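Local structure of serine-rich Repeat Adhesion Glycoprotein (Srr1) (Streptococcus agalactiae, 4MBO) at residues Asn27-Pro32 with Glu41-Asn46; Gln139-Thr144 with Glu154-Asn159; Asp66-Gln71 with Met122-Asp127. The protein binds fibrinogen, as a bacterial surface glycoprotein that probably helps the streptococcus adhere to its host. All blocks are in the same frame, centred on the assembly; numbering follows the deposited sequence. Where two conformers were deposited one is given.

Contact 1 (Asn27-Pro32 with Glu41-Asn46); sequences NTLSEP and ENLVLN
Glu41 OE2 is gripped by two donors of one residue, Ser30. The backbone N of Ser30 reaches OE2 at 2.9 Å with a nearly straight bond (165°), coming from above the carboxylate plane. Ser30 OG donates to Glu41 OE2 at 2.8 Å from the syn side, close to that plane; the hydroxyl can do so because it sits between its own backbone N and carbonyl carbon (chi1 58°), and it has Lys36 NZ as a further partner. Extended beyond CG (chi2 -170°), the Glu41 chain brings its carboxylate to the loop. There the second oxygen, OE1, takes the N-H of Lys36 and a water that also accepts from Glu31 N, at 2.8 Å.

Leu29 crosses the Glu41 side chain obliquely, CD2 lying 3.5 Å from Glu41 OE1 and 3.8 Å from Glu41 CB. The same Leu29 CD2 is 3.4 Å from Asn42 O, while CD1 meets Leu43 CD2 at 4.3 Å, beside Val35. Farther along, a water links Thr28 OG1 to Asn42 N, 3.1 Å from that nitrogen.

The loop thus fastened carries the chain from strand 20-25, paired with 43-51, to strand 34-36, which runs parallel to 148-157 in the other sheet. Such a switch of the first strand between sheets is found in many immunoglobulin-type sandwiches, as the A and A' strands, and is probably what is seen here.

Contact 2 (Gln139-Thr144 with Glu154-Asn159); sequences QCFTAT and ERVQYN
Gln139 and Glu154 satisfy each other's backbone through two hydrogen bonds. Gln139 N donates to Glu154 O at 2.8 Å, almost straight (169°), although it lies well above that carbonyl's plane. In return Glu154 N donates to Gln139 O at 3.0 Å, this time within the carbonyl plane. The two residues form an antiparallel hydrogen-bonded pair with both side chains on one face of the sheet. Gln139 CB also sits 3.5 Å from Glu154 O, and the amide end of Gln139 turns to its own neighbourhood, where NE2 donates to Asp137 O.

This pair is at the open end of the hairpin made by strands 139-145 and 148-157, which probably corresponds to strands F and G of an immunoglobulin-type sandwich. Inward of it the pairing goes on between Phe141 and Ile152. In the other direction the strands part, and the second one finds different partners: Val156 N binds Thr135 OG1, Tyr158 N binds Thr134 OG1, and the backbone of Arg155 pairs with Gly33 beside strand 34-36.

Where the strands part, the Phe141 ring turns its edge to Val156. CZ meets Val156 CG2 at 4.0 Å near the ring plane, and the neighbouring CE2 lies 3.8 Å from Glu154 O. The same CE2 is 4.0 Å from Glu154 CB, the two side chains crossing at about a right angle. Beyond CB the Glu154 chain bends (chi2 -75°), and its carboxylate leads away from Phe141 to Gly33 N, a weak hydrogen bond to OE1. On strand 139-145 the carbonyl O of Cys140 accepts from Asn67 ND2, while Tyr158 OH, farther on, binds Ile131 O.

Contact 3 (Asp66-Gln71 with Met122-Asp127); sequences DNLDTQ and MPVWPD
Leu68 and Asp69 pair with Pro126 and Trp125 as an antiparallel edge contact: the short strand 68-69 borders strand 116-126 at one margin of the four-stranded sheet. Asp69 and Trp125 are the hydrogen-bonded pair, with Asp69 N on Trp125 O at 2.9 Å and Trp125 N on Asp69 O at the same distance. Leu68 and Pro126 make the adjoining non-hydrogen-bonded pair, and just past them Asp127 N donates to Asn67 O at 2.8 Å.

On the Leu68 face the contact is apolar. Leu68 CD1 touches Val124 CG2 at 3.8 Å, and Phe141 packs on Leu68 and Pro126 from the opposing sheet. The other face carries Asp69 and Trp125. Asp69 CG lies between its backbone N and carbonyl carbon (chi1 69°), and OD1 accepts from Gln71 N at 2.8 Å, forming an Asx turn; Gly72 N binds the same oxygen. Beyond the turn Gln71 C lies over one face of the Trp125 indole, 3.6 Å from CE3 and offset toward the rim.

The side chains of Asp69 and Asp127 cross at about a right angle, their carboxylate planes 68° apart, with Asp69 OD2 3.3 Å from Asp127 OD1. Arg129 forms salt bridges to both and probably offsets much of their repulsion; its NH1 also binds Gln71 OE1. At the other end a water donates to Thr70 O and Pro123 O, bridging the segments after direct pairing has stopped. The order 20-25, 43-51, 116-126, 68-69 is consistent with strands A, B, E and D of an immunoglobulin-type sandwich, here the bacterial Ig domain.

Overall arrangement
From the N terminus the three contacts follow in series, neither nesting nor crossing. Contact 1 closes a short loop as the chain goes from strand 20-25 through 34-36 to 43-51. Contact 3 closes a far longer one, bringing 68-69 to 116-126 after strands 82-83, 89-95 and 101-106 and helix 108-111. Contact 2 then closes the hairpin of 139-145 with 148-157. Contacts 1 and 3 meet in the four-stranded sheet, where 43-51 and 116-126 are neighbours, whereas contact 2 belongs to the facing sheet. Between the sheets Glu154 touches Leu43, as well as Leu29 of the loop, and Phe141 touches Pro126.

Contact 1 (Asn27-Pro32 with Glu41-Asn46)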
loop_
_atom_site.group_PDB
_atom_site.type_symbol
_atom_site.label_atom_id
_atom_site.label_comp_id
_atom_site.label_asym_id
_atom_site.label_seq_id
_atom_site.Cartn_x
_atom_site.Cartn_y
_atom_site.Cartn_z
ATOM N N ASN A 27 -3.183 14.858 12.967
ATOM C CA ASN A 27 -2.795 14.834 14.369
ATOM C C ASN A 27 -2.117 13.527 14.781
ATOM O O ASN A 27 -1.216 13.532 15.636
ATOM C CB ASN A 27 -4.038 15.077 15.229
ATOM C CG ASN A 27 -4.702 16.407 14.924
ATOM O OD1 ASN A 27 -4.113 17.274 14.275
ATOM N ND2 ASN A 27 -5.930 16.574 15.387
ATOM N N THR A 28 -2.505 12.424 14.138
ATOM C CA THR A 28 -2.015 11.093 14.524
ATOM C C THR A 28 -0.597 10.813 13.957
ATOM O O THR A 28 0.051 9.855 14.366
ATOM C CB THR A 28 -3.007 9.956 14.185
ATOM O OG1 THR A 28 -3.107 9.744 12.772
ATOM C CG2 THR A 28 -4.374 10.266 14.760
ATOM N N LEU A 29 -0.107 11.660 13.052
ATOM C CA LEU A 29 1.230 11.462 12.491
ATOM C C LEU A 29 2.293 11.709 13.567
ATOM O O LEU A 29 2.144 12.602 14.407
ATOM C CB LEU A 29 1.494 12.437 11.334
ATOM C CG LEU A 29 0.613 12.360 10.086
ATOM C CD1 LEU A 29 1.097 13.384 9.057
ATOM C CD2 LEU A 29 0.623 10.959 9.501
ATOM N N SER A 30 3.368 10.936 13.533
ATOM C CA SER A 30 4.459 11.123 14.483
ATOM C C SER A 30 5.128 12.482 14.289
ATOM O O SER A 30 5.529 13.128 15.263
ATOM C CB SER A 30 5.504 9.996 14.343
ATOM O OG SER A 30 6.041 9.931 13.027
ATOM N N GLU A 31 5.276 12.898 13.032
ATOM C CA GLU A 31 5.825 14.201 12.691
ATOM C C GLU A 31 4.927 14.866 11.642
ATOM O O GLU A 31 5.125 14.685 10.427
ATOM C CB GLU A 31 7.229 14.073 12.149
ATOM C CG GLU A 31 8.197 13.374 13.087
ATOM C CD GLU A 31 9.601 13.375 12.533
ATOM O OE1 GLU A 31 10.329 14.376 12.750
ATOM O OE2 GLU A 31 10.004 12.363 11.923
ATOM N N PRO A 32 3.930 15.625 12.093
ATOM C CA PRO A 32 3.032 16.317 11.152
ATOM C C PRO A 32 3.836 17.014 10.064
ATOM O O PRO A 32 4.860 17.627 10.350
ATOM C CB PRO A 32 2.257 17.271 12.060
ATOM C CG PRO A 32 2.228 16.546 13.369
ATOM C CD PRO A 32 3.577 15.919 13.494
ATOM N N GLU A 41 1.394 4.941 8.900
ATOM C CA GLU A 41 0.725 6.234 9.111
ATOM C C GLU A 41 -0.328 6.540 8.031
ATOM O O GLU A 41 -0.281 6.013 6.913
ATOM C CB GLU A 41 1.748 7.367 9.169
ATOM C CG GLU A 41 2.607 7.286 10.418
ATOM C CD GLU A 41 3.480 8.494 10.667
ATOM O OE1 GLU A 41 3.728 9.289 9.724
ATOM O OE2 GLU A 41 3.921 8.633 11.838
ATOM N N ASN A 42 -1.274 7.424 8.368
ATOM C CA ASN A 42 -2.325 7.815 7.469
ATOM C C ASN A 42 -2.873 9.142 7.942
ATOM O O ASN A 42 -2.473 9.645 9.016
ATOM C CB ASN A 42 -3.430 6.733 7.378
ATOM C CG ASN A 42 -4.042 6.394 8.719
ATOM O OD1 ASN A 42 -3.676 5.386 9.333
ATOM N ND2 ASN A 42 -4.930 7.244 9.218
ATOM N N LEU A 43 -3.722 9.719 7.117
ATOM C CA LEU A 43 -4.447 10.950 7.440
ATOM C C LEU A 43 -5.832 10.564 7.903
ATOM O O LEU A 43 -6.216 9.392 7.852
ATOM C CB LEU A 43 -4.536 11.847 6.219
ATOM C CG LEU A 43 -3.181 12.316 5.675
ATOM C CD1 LEU A 43 -3.347 13.030 4.336
ATOM C CD2 LEU A 43 -2.435 13.179 6.685
ATOM N N VAL A 44 -6.592 11.545 8.395
ATOM C CA VAL A 44 -7.941 11.285 8.845
ATOM C C VAL A 44 -8.902 12.267 8.158
ATOM O O VAL A 44 -8.661 13.478 8.119
ATOM C CB VAL A 44 -8.061 11.416 10.390
ATOM C CG1 VAL A 44 -9.515 11.210 10.795
ATOM C CG2 VAL A 44 -7.195 10.341 11.078
ATOM N N LEU A 45 -9.956 11.717 7.598
ATOM C CA LEU A 45 -11.028 12.488 6.985
ATOM C C LEU A 45 -12.251 12.491 7.883
ATOM O O LEU A 45 -12.686 11.441 8.369
ATOM C CB LEU A 45 -11.418 11.839 5.662
ATOM C CG LEU A 45 -12.675 12.386 4.957
ATOM C CD1 LEU A 45 -12.472 13.843 4.563
ATOM C CD2 LEU A 45 -13.006 11.537 3.739
ATOM N N ASN A 46 -12.827 13.670 8.083
ATOM C CA ASN A 46 -14.102 13.691 8.753
ATOM C C ASN A 46 -15.059 14.646 8.058
ATOM O O ASN A 46 -14.644 15.642 7.443
ATOM C CB ASN A 46 -13.989 14.032 10.216
ATOM C CG ASN A 46 -13.717 15.468 10.452
ATOM O OD1 ASN A 46 -12.590 15.907 10.373
ATOM N ND2 ASN A 46 -14.768 16.224 10.807
HETATM O O HOH W 1 -1.207 7.875 11.399
HETATM O O HOH W 2 -3.319 11.511 11.031
HETATM O O HOH W 3 5.044 11.500 10.567
#

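Contact 2 (Gln139-Thr144 with Glu154-Asn159)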
loop_
_atom_site.group_PDB
_atom_site.type_symbol
_atom_site.label_atom_id
_atom_site.label_comp_id
_atom_site.label_asym_id
_atom_site.label_seq_id
_atom_site.Cartn_x
_atom_site.Cartn_y
_atom_site.Cartn_z
ATOM N N GLN A 139 2.981 17.343 -0.732
ATOM C CA GLN A 139 1.951 17.009 -1.706
ATOM C C GLN A 139 0.650 17.597 -1.191
ATOM O O GLN A 139 0.491 17.763 0.003
ATOM C CB GLN A 139 1.810 15.488 -1.811
ATOM C CG GLN A 139 3.126 14.761 -2.076
ATOM C CD GLN A 139 3.734 15.190 -3.388
ATOM O OE1 GLN A 139 3.221 14.847 -4.460
ATOM N NE2 GLN A 139 4.872 15.871 -3.326
ATOM N N CYS A 140 -0.275 17.875 -2.089
ATOM C CA CYS A 140 -1.564 18.490 -1.752
ATOM C C CYS A 140 -2.695 17.432 -1.781
ATOM O O CYS A 140 -2.878 16.729 -2.783
ATOM C CB CYS A 140 -1.817 19.610 -2.773
ATOM S SG CYS A 140 -3.536 20.108 -2.956
ATOM N N PHE A 141 -3.415 17.307 -0.674
ATOM C CA PHE A 141 -4.522 16.344 -0.514
ATOM C C PHE A 141 -5.787 17.113 -0.232
ATOM O O PHE A 141 -5.786 17.975 0.602
ATOM C CB PHE A 141 -4.241 15.349 0.596
ATOM C CG PHE A 141 -2.944 14.623 0.422
ATOM C CD1 PHE A 141 -2.851 13.543 -0.442
ATOM C CD2 PHE A 141 -1.811 15.025 1.111
ATOM C CE1 PHE A 141 -1.675 12.898 -0.639
ATOM C CE2 PHE A 141 -0.607 14.361 0.918
ATOM C CZ PHE A 141 -0.550 13.290 0.056
ATOM N N THR A 142 -6.851 16.802 -0.954
ATOM C CA THR A 142 -8.139 17.489 -0.780
ATOM C C THR A 142 -9.332 16.533 -0.774
ATOM O O THR A 142 -9.281 15.424 -1.273
ATOM C CB THR A 142 -8.391 18.587 -1.853
ATOM O OG1 THR A 142 -8.528 18.030 -3.187
ATOM C CG2 THR A 142 -7.251 19.629 -1.846
ATOM N N ALA A 143 -10.429 17.022 -0.215
ATOM C CA ALA A 143 -11.686 16.315 -0.191
ATOM C C ALA A 143 -12.782 17.345 -0.276
ATOM O O ALA A 143 -12.723 18.382 0.374
ATOM C CB ALA A 143 -11.830 15.489 1.064
ATOM N N THR A 144 -13.835 17.014 -1.016
ATOM C CA THR A 144 -14.969 17.903 -1.238
ATOM C C THR A 144 -16.296 17.228 -0.942
ATOM O O THR A 144 -16.509 16.087 -1.303
ATOM C CB THR A 144 -15.002 18.350 -2.716
ATOM O OG1 THR A 144 -13.826 19.130 -3.003
ATOM C CG2 THR A 144 -16.206 19.200 -3.035
ATOM N N GLU A 154 1.325 17.371 2.892
ATOM C CA GLU A 154 2.265 16.481 3.568
ATOM C C GLU A 154 3.267 15.910 2.607
ATOM O O GLU A 154 2.896 15.589 1.468
ATOM C CB GLU A 154 1.560 15.222 4.146
ATOM C CG GLU A 154 0.315 15.433 4.972
ATOM C CD GLU A 154 0.568 15.945 6.348
ATOM O OE1 GLU A 154 1.733 15.952 6.806
ATOM O OE2 GLU A 154 -0.410 16.422 6.988
ATOM N N ARG A 155 4.516 15.762 3.041
ATOM C CA ARG A 155 5.446 14.955 2.279
ATOM C C ARG A 155 5.029 13.490 2.488
ATOM O O ARG A 155 4.363 13.149 3.470
ATOM C CB ARG A 155 6.879 15.127 2.811
ATOM C CG ARG A 155 7.393 16.518 2.696
ATOM C CD ARG A 155 8.819 16.619 3.255
ATOM N NE ARG A 155 9.091 18.020 3.473
ATOM C CZ ARG A 155 8.641 18.694 4.532
ATOM N NH1 ARG A 155 8.910 19.984 4.650
ATOM N NH2 ARG A 155 7.906 18.079 5.466
ATOM N N VAL A 156 5.457 12.632 1.584
ATOM C CA VAL A 156 5.193 11.197 1.684
ATOM C C VAL A 156 6.548 10.508 1.727
ATOM O O VAL A 156 7.373 10.730 0.870
ATOM C CB VAL A 156 4.337 10.712 0.520
ATOM C CG1 VAL A 156 4.181 9.203 0.569
ATOM C CG2 VAL A 156 2.983 11.414 0.575
ATOM N N GLN A 157 6.750 9.680 2.732
ATOM C CA GLN A 157 8.029 9.020 2.895
ATOM C C GLN A 157 7.902 7.520 2.946
ATOM O O GLN A 157 7.007 6.985 3.575
ATOM C CB GLN A 157 8.659 9.514 4.205
ATOM C CG GLN A 157 9.885 8.759 4.659
ATOM C CD GLN A 157 10.438 9.331 5.946
ATOM O OE1 GLN A 157 10.927 10.446 5.969
ATOM N NE2 GLN A 157 10.353 8.565 7.016
ATOM N N TYR A 158 8.827 6.861 2.262
ATOM C CA TYR A 158 8.961 5.423 2.290
ATOM C C TYR A 158 10.383 5.127 2.787
ATOM O O TYR A 158 11.283 5.977 2.731
ATOM C CB TYR A 158 8.834 4.840 0.905
ATOM C CG TYR A 158 7.475 4.973 0.262
ATOM C CD1 TYR A 158 6.497 4.016 0.464
ATOM C CD2 TYR A 158 7.181 6.039 -0.597
ATOM C CE1 TYR A 158 5.233 4.116 -0.133
ATOM C CE2 TYR A 158 5.939 6.150 -1.195
ATOM C CZ TYR A 158 4.980 5.174 -0.988
ATOM O OH TYR A 158 3.731 5.263 -1.554
ATOM N N ASN A 159 10.575 3.952 3.366
ATOM C CA ASN A 159 11.906 3.592 3.819
ATOM C C ASN A 159 12.901 3.391 2.695
ATOM O O ASN A 159 12.525 3.013 1.580
ATOM C CB ASN A 159 11.852 2.317 4.639
ATOM C CG ASN A 159 11.351 2.552 6.039
ATOM O OD1 ASN A 159 11.300 3.696 6.526
ATOM N ND2 ASN A 159 10.987 1.483 6.700
#

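Contact 3 (Asp66-Gln71 with Met122-Asp127)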
loop_
_atom_site.group_PDB
_atom_site.type_symbol
_atom_site.label_atom_id
_atom_site.label_comp_id
_atom_site.label_asym_id
_atom_site.label_seq_id
_atom_site.Cartn_x
_atom_site.Cartn_y
_atom_site.Cartn_z
ATOM N N ASP A 66 -7.065 12.863 -6.628
ATOM C CA ASP A 66 -6.546 11.669 -7.262
ATOM C C ASP A 66 -5.451 10.980 -6.499
ATOM O O ASP A 66 -5.138 9.829 -6.787
ATOM C CB ASP A 66 -5.930 12.001 -8.627
ATOM C CG ASP A 66 -6.924 12.264 -9.684
ATOM O OD1 ASP A 66 -8.128 12.335 -9.439
ATOM O OD2 ASP A 66 -6.443 12.411 -10.848
ATOM N N ASN A 67 -4.824 11.675 -5.563
ATOM C CA ASN A 67 -3.733 11.085 -4.837
ATOM C C ASN A 67 -4.117 10.611 -3.453
ATOM O O ASN A 67 -3.239 10.417 -2.628
ATOM C CB ASN A 67 -2.583 12.081 -4.721
ATOM C CG ASN A 67 -2.994 13.370 -4.026
ATOM O OD1 ASN A 67 -4.119 13.496 -3.532
ATOM N ND2 ASN A 67 -2.067 14.316 -3.954
ATOM N N LEU A 68 -5.407 10.402 -3.211
ATOM C CA LEU A 68 -5.897 10.016 -1.895
ATOM C C LEU A 68 -6.880 8.860 -2.024
ATOM O O LEU A 68 -7.733 8.896 -2.917
ATOM C CB LEU A 68 -6.571 11.260 -1.300
ATOM C CG LEU A 68 -6.906 11.337 0.169
ATOM C CD1 LEU A 68 -5.660 11.306 1.011
ATOM C CD2 LEU A 68 -7.705 12.613 0.458
ATOM N N ASP A 69 -6.746 7.815 -1.182
ATOM C CA ASP A 69 -7.630 6.643 -1.206
ATOM C C ASP A 69 -8.046 6.277 0.221
ATOM O O ASP A 69 -7.552 6.854 1.180
ATOM C CB ASP A 69 -7.028 5.463 -1.981
ATOM C CG ASP A 69 -5.849 4.820 -1.303
ATOM O OD1 ASP A 69 -5.962 4.514 -0.107
ATOM O OD2 ASP A 69 -4.824 4.542 -2.007
ATOM N N THR A 70 -9.022 5.384 0.334
ATOM C CA THR A 70 -9.545 4.904 1.602
ATOM C C THR A 70 -8.978 3.549 2.017
ATOM O O THR A 70 -9.475 2.908 2.954
ATOM C CB THR A 70 -11.076 4.712 1.477
ATOM O OG1 THR A 70 -11.333 3.793 0.395
ATOM C CG2 THR A 70 -11.739 6.043 1.215
ATOM N N GLN A 71 -7.913 3.144 1.322
ATOM C CA GLN A 71 -7.361 1.785 1.429
ATOM C C GLN A 71 -5.973 1.547 2.053
ATOM O O GLN A 71 -5.788 0.569 2.803
ATOM C CB GLN A 71 -7.320 1.199 0.020
ATOM C CG GLN A 71 -8.693 1.015 -0.592
ATOM C CD GLN A 71 -8.604 0.523 -2.010
ATOM O OE1 GLN A 71 -7.748 0.980 -2.766
ATOM N NE2 GLN A 71 -9.521 -0.375 -2.401
ATOM N N MET A 122 -12.938 8.675 9.133
ATOM C CA MET A 122 -12.300 7.486 8.567
ATOM C C MET A 122 -10.855 7.786 8.175
ATOM O O MET A 122 -10.497 8.948 7.885
ATOM C CB MET A 122 -13.045 7.010 7.327
ATOM C CG MET A 122 -12.758 7.866 6.140
ATOM S SD MET A 122 -13.560 7.268 4.626
ATOM C CE MET A 122 -15.178 7.767 5.040
ATOM N N PRO A 123 -10.006 6.748 8.186
ATOM C CA PRO A 123 -8.658 6.966 7.691
ATOM C C PRO A 123 -8.624 7.070 6.165
ATOM O O PRO A 123 -9.405 6.435 5.449
ATOM C CB PRO A 123 -7.891 5.710 8.154
ATOM C CG PRO A 123 -8.930 4.681 8.256
ATOM C CD PRO A 123 -10.178 5.399 8.731
ATOM N N VAL A 124 -7.738 7.919 5.695
ATOM C CA VAL A 124 -7.451 8.042 4.258
ATOM C C VAL A 124 -5.933 8.077 4.110
ATOM O O VAL A 124 -5.231 8.541 4.994
ATOM C CB VAL A 124 -8.089 9.254 3.578
ATOM C CG1 VAL A 124 -9.604 9.133 3.545
ATOM C CG2 VAL A 124 -7.674 10.560 4.196
ATOM N N TRP A 125 -5.448 7.581 2.970
ATOM C CA TRP A 125 -4.039 7.470 2.713
ATOM C C TRP A 125 -3.627 8.156 1.418
ATOM O O TRP A 125 -4.376 8.107 0.428
ATOM C CB TRP A 125 -3.672 5.990 2.508
ATOM C CG TRP A 125 -3.635 5.133 3.710
ATOM C CD1 TRP A 125 -2.516 4.733 4.376
ATOM C CD2 TRP A 125 -4.738 4.515 4.361
ATOM N NE1 TRP A 125 -2.855 3.918 5.411
ATOM C CE2 TRP A 125 -4.213 3.752 5.419
ATOM C CE3 TRP A 125 -6.128 4.500 4.125
ATOM C CZ2 TRP A 125 -5.018 3.021 6.292
ATOM C CZ3 TRP A 125 -6.929 3.749 4.986
ATOM C CH2 TRP A 125 -6.368 3.021 6.046
ATOM N N PRO A 126 -2.441 8.790 1.407
ATOM C CA PRO A 126 -1.824 9.133 0.137
ATOM C C PRO A 126 -1.775 7.829 -0.671
ATOM O O PRO A 126 -1.304 6.786 -0.158
ATOM C CB PRO A 126 -0.416 9.593 0.538
ATOM C CG PRO A 126 -0.599 10.102 1.938
ATOM C CD PRO A 126 -1.559 9.121 2.538
ATOM N N ASP A 127 -2.279 7.847 -1.901
ATOM C CA ASP A 127 -2.430 6.620 -2.687
ATOM C C ASP A 127 -1.076 6.139 -3.133
ATOM O O ASP A 127 -0.374 6.827 -3.884
ATOM C CB ASP A 127 -3.397 6.876 -3.850
ATOM C CG ASP A 127 -3.691 5.665 -4.687
ATOM O OD1 ASP A 127 -2.905 4.691 -4.714
ATOM O OD2 ASP A 127 -4.754 5.674 -5.356
HETATM O O HOH W 4 -10.767 4.108 5.147
#